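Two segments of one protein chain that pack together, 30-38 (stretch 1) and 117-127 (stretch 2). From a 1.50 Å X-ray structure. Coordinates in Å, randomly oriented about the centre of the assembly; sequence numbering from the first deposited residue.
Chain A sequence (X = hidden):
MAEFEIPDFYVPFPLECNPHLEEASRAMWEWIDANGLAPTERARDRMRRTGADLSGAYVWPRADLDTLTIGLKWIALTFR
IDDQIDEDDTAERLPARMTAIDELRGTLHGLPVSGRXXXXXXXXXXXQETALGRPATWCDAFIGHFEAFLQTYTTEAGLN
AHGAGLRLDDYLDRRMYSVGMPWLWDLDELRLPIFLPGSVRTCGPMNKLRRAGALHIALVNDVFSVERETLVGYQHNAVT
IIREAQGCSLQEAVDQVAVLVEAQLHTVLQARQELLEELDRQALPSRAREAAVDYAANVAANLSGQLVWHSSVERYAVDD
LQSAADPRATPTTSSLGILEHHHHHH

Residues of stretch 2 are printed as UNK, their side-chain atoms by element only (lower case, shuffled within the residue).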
# COMPACT_ATOMS: atom_id res chain seq x y z
N GLU A 30 -15.25 -5.26 15.43
CA GLU A 30 -16.53 -4.63 15.69
C GLU A 30 -17.10 -3.93 14.45
O GLU A 30 -18.30 -4.03 14.13
CB GLU A 30 -16.28 -3.69 16.82
CG GLU A 30 -17.35 -2.72 17.11
CD GLU A 30 -17.70 -2.75 18.56
OE1 GLU A 30 -16.84 -2.92 19.50
OE2 GLU A 30 -18.89 -2.62 18.72
N TRP A 31 -16.24 -3.23 13.72
CA TRP A 31 -16.68 -2.53 12.50
C TRP A 31 -17.05 -3.56 11.41
O TRP A 31 -18.05 -3.40 10.66
CB TRP A 31 -15.59 -1.56 12.06
CG TRP A 31 -15.93 -0.77 10.84
CD1 TRP A 31 -16.64 0.39 10.79
CD2 TRP A 31 -15.52 -1.05 9.51
NE1 TRP A 31 -16.74 0.84 9.51
CE2 TRP A 31 -16.05 -0.03 8.70
CE3 TRP A 31 -14.75 -2.05 8.92
CZ2 TRP A 31 -15.84 -0.01 7.33
CZ3 TRP A 31 -14.54 -2.01 7.58
CH2 TRP A 31 -15.07 -1.02 6.80
N ILE A 32 -16.24 -4.58 11.29
CA ILE A 32 -16.49 -5.67 10.36
C ILE A 32 -17.85 -6.29 10.64
O ILE A 32 -18.66 -6.51 9.72
CB ILE A 32 -15.41 -6.75 10.44
CG1 ILE A 32 -14.09 -6.25 9.81
CG2 ILE A 32 -15.87 -8.05 9.78
CD1 ILE A 32 -12.88 -7.08 10.23
N ASP A 33 -18.09 -6.57 11.92
CA ASP A 33 -19.35 -7.19 12.35
C ASP A 33 -20.52 -6.30 12.01
O ASP A 33 -21.45 -6.76 11.39
CB ASP A 33 -19.32 -7.44 13.86
CG ASP A 33 -18.43 -8.62 14.27
OD1 ASP A 33 -18.04 -9.44 13.39
OD2 ASP A 33 -18.12 -8.72 15.48
N ALA A 34 -20.40 -5.01 12.34
CA ALA A 34 -21.43 -3.98 12.08
C ALA A 34 -21.78 -3.84 10.61
O ALA A 34 -22.95 -3.59 10.28
CB ALA A 34 -21.00 -2.66 12.68
N ASN A 35 -20.79 -4.04 9.75
CA ASN A 35 -20.92 -3.93 8.27
C ASN A 35 -21.20 -5.14 7.39
O ASN A 35 -21.34 -5.01 6.16
CB ASN A 35 -19.61 -3.34 7.76
CG ASN A 35 -19.54 -1.89 8.08
OD1 ASN A 35 -19.09 -1.46 9.15
ND2 ASN A 35 -20.00 -1.11 7.17
N GLY A 36 -21.24 -6.33 7.98
CA GLY A 36 -21.52 -7.52 7.20
C GLY A 36 -20.39 -7.88 6.27
O GLY A 36 -20.58 -8.63 5.32
N LEU A 37 -19.18 -7.39 6.58
CA LEU A 37 -18.03 -7.71 5.75
C LEU A 37 -17.48 -9.12 5.94
O LEU A 37 -16.58 -9.56 5.22
CB LEU A 37 -16.90 -6.68 5.96
CG LEU A 37 -17.26 -5.26 5.55
CD1 LEU A 37 -16.11 -4.36 5.91
CD2 LEU A 37 -17.61 -5.14 4.08
N ALA A 38 -18.00 -9.84 6.92
CA ALA A 38 -17.64 -11.23 7.06
C ALA A 38 -18.89 -11.96 7.52
O ALA A 38 -18.94 -12.46 8.66
CB ALA A 38 -16.48 -11.38 8.02
N UNK A 117 -24.76 -3.67 -2.74
CA UNK A 117 -23.49 -4.26 -2.36
C UNK A 117 -23.10 -3.78 -0.93
O UNK A 117 -22.85 -2.59 -0.74
o UNK A 117 -21.07 -4.31 -3.01
c UNK A 117 -22.39 -3.89 -3.39
N UNK A 118 -23.06 -4.70 0.07
CA UNK A 118 -22.62 -4.27 1.40
C UNK A 118 -21.17 -3.75 1.38
O UNK A 118 -20.80 -2.92 2.16
c UNK A 118 -23.03 -6.68 1.31
c UNK A 118 -23.67 -6.05 0.11
c UNK A 118 -22.74 -5.55 2.26
N UNK A 119 -20.36 -4.22 0.46
CA UNK A 119 -19.00 -3.76 0.36
C UNK A 119 -18.94 -2.32 -0.20
O UNK A 119 -18.22 -1.44 0.33
o UNK A 119 -18.28 -6.03 0.12
c UNK A 119 -18.21 -4.72 -0.49
c UNK A 119 -16.82 -4.28 -0.52
N UNK A 120 -19.67 -2.04 -1.25
CA UNK A 120 -19.70 -0.67 -1.79
C UNK A 120 -20.28 0.34 -0.83
O UNK A 120 -19.80 1.47 -0.72
c UNK A 120 -20.41 -0.64 -3.13
N UNK A 121 -21.36 -0.05 -0.16
CA UNK A 121 -21.97 0.82 0.83
C UNK A 121 -20.98 1.09 1.98
O UNK A 121 -20.91 2.23 2.48
n UNK A 121 -28.50 0.64 1.55
c UNK A 121 -24.38 0.25 0.19
c UNK A 121 -25.79 0.05 0.74
c UNK A 121 -28.05 1.04 0.36
n UNK A 121 -26.80 0.79 -0.04
c UNK A 121 -23.30 0.24 1.28
n UNK A 121 -28.86 1.72 -0.44
N UNK A 122 -20.26 0.06 2.42
CA UNK A 122 -19.24 0.23 3.44
C UNK A 122 -18.14 1.18 2.98
O UNK A 122 -17.69 2.03 3.78
c UNK A 122 -18.64 -1.06 3.87
N UNK A 123 -17.73 1.08 1.72
CA UNK A 123 -16.70 1.98 1.21
C UNK A 123 -17.18 3.42 1.23
O UNK A 123 -16.45 4.34 1.65
c UNK A 123 -15.26 2.52 -0.90
c UNK A 123 -16.25 1.59 -0.22
c UNK A 123 -13.98 2.64 -0.11
c UNK A 123 -14.93 2.00 -2.31
N UNK A 124 -18.40 3.67 0.78
CA UNK A 124 -18.86 5.03 0.74
C UNK A 124 -18.97 5.61 2.14
O UNK A 124 -18.65 6.77 2.33
N UNK A 125 -19.38 4.82 3.14
CA UNK A 125 -19.56 5.32 4.50
C UNK A 125 -18.16 5.58 5.13
O UNK A 125 -17.92 6.55 5.85
c UNK A 125 -20.45 4.39 5.35
N UNK A 126 -17.25 4.64 4.88
CA UNK A 126 -15.90 4.72 5.44
C UNK A 126 -15.21 5.95 4.84
O UNK A 126 -14.51 6.70 5.53
c UNK A 126 -12.96 2.17 5.43
c UNK A 126 -13.71 3.63 7.30
c UNK A 126 -13.68 3.46 5.78
c UNK A 126 -15.09 3.46 5.18
N UNK A 127 -15.38 6.19 3.55
CA UNK A 127 -14.84 7.41 2.94
C UNK A 127 -15.43 8.67 3.53
O UNK A 127 -14.70 9.61 3.81
c UNK A 127 -11.98 11.24 0.21
c UNK A 127 -10.86 9.65 1.60
c UNK A 127 -10.89 10.86 0.92
c UNK A 127 -13.11 9.21 0.93
n UNK A 127 -14.32 10.55 -0.35
c UNK A 127 -15.13 9.49 -0.01
c UNK A 127 -14.41 8.62 0.76
c UNK A 127 -13.11 10.42 0.25
c UNK A 127 -14.92 7.36 1.40
c UNK A 127 -11.97 8.85 1.63
O HOH W 1 -21.97 -3.00 4.54
O HOH W 2 -19.22 -7.94 2.28

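Position 117 carries one carbon followed by one oxygen, a short hydroxyl side chain that is out of reach of stretch 1. It is Ser-117. Its OG accepts a hydrogen bond from the backbone N of position 120 at 3.2 Å, with an N-H...acceptor angle of 167°, close to linear, so the side chain ties down the first turn of the helix that starts at 118.

At 118, three carbons close a ring onto the backbone N, which only proline does, and the CB lies 4.2 Å from Asn-35 O; the residue is Pro-118. Its ring lacks an amide hydrogen, a small cost in the first turn of a helix, where that N has no helical carbonyl to bind.

Position 119 has one carbon bearing an oxygen and a second carbon, a beta-branched hydroxyl. Its CB points sideways to stretch 1, and its side-chain oxygen is 4.1 Å from Leu-37 CD2. This is Thr-119, with chi1 at -58° (m).

Position 120 has a single carbon and is Ala-120, out of reach of stretch 1. Position 121 shows three carbons, a nitrogen, then a carbon carrying two more nitrogens. That guanidinium identifies Arg-121; the chain leaves its CB sideways, its end leads away, and it makes no contact with stretch 1.

At 122 there is again one carbon, but here it points toward stretch 1, the CB approaching Leu-37 CD2 at 4.2 Å. The residue is Ala-122, and of the stretch 2 residues it has the largest area covered by the other stretch, 53 Å².

Position 123 has four carbons forked at the second, which gives Leu-123; chi1 of 175° and chi2 of 60° make it a tp rotamer, and its CB points away. Position 124 has no side-chain atoms and is therefore Gly-124. Position 125 has one carbon, Ala-125; its CA-to-CB bond points toward stretch 1 without making a contact.

Position 126 repeats the four-carbon fork, now with CB toward stretch 1, and one of its terminal carbons meets Trp-31 CH2 at 4.1 Å: Leu-126. Position 127 has one carbon followed by fused five- and six-membered rings holding eight carbons and one nitrogen, hence Trp-127, which lies out of reach.

The contacting positions 118, 119, 122 and 126 follow helical spacing, so one side of the second helix supplies the surface. The helix axes approach to 11.4 Å at 127°, and 277 Å² is buried in total. No direct hydrogen bond crosses; the contact rests on apolar packing and water. The CA-to-CB bond of Trp-31 points toward stretch 2, and its CH2 lies 4.1 Å from Leu-126 CD2; Ala-122 O sits near the plane at the ring's edge, 4.5 Å from Trp-31 CZ2. Leu-37 starts sideways, but its end comes nearer to reach Ala-122. Just before Leu-37, Gly-36 takes a positive phi of 70° in a Schellman motif as the chain leaves the helix. Water 1 donates to both Asn-35 O and Pro-118 O at 2.7 Å, bridging two carbonyls that cannot bond each other. Water 2 donates to Thr-119 OG1 at 3.0 Å and weakly to Gly-36 O at 3.4 Å.

Stretch 2, residues 117-127: SPTARALGALW
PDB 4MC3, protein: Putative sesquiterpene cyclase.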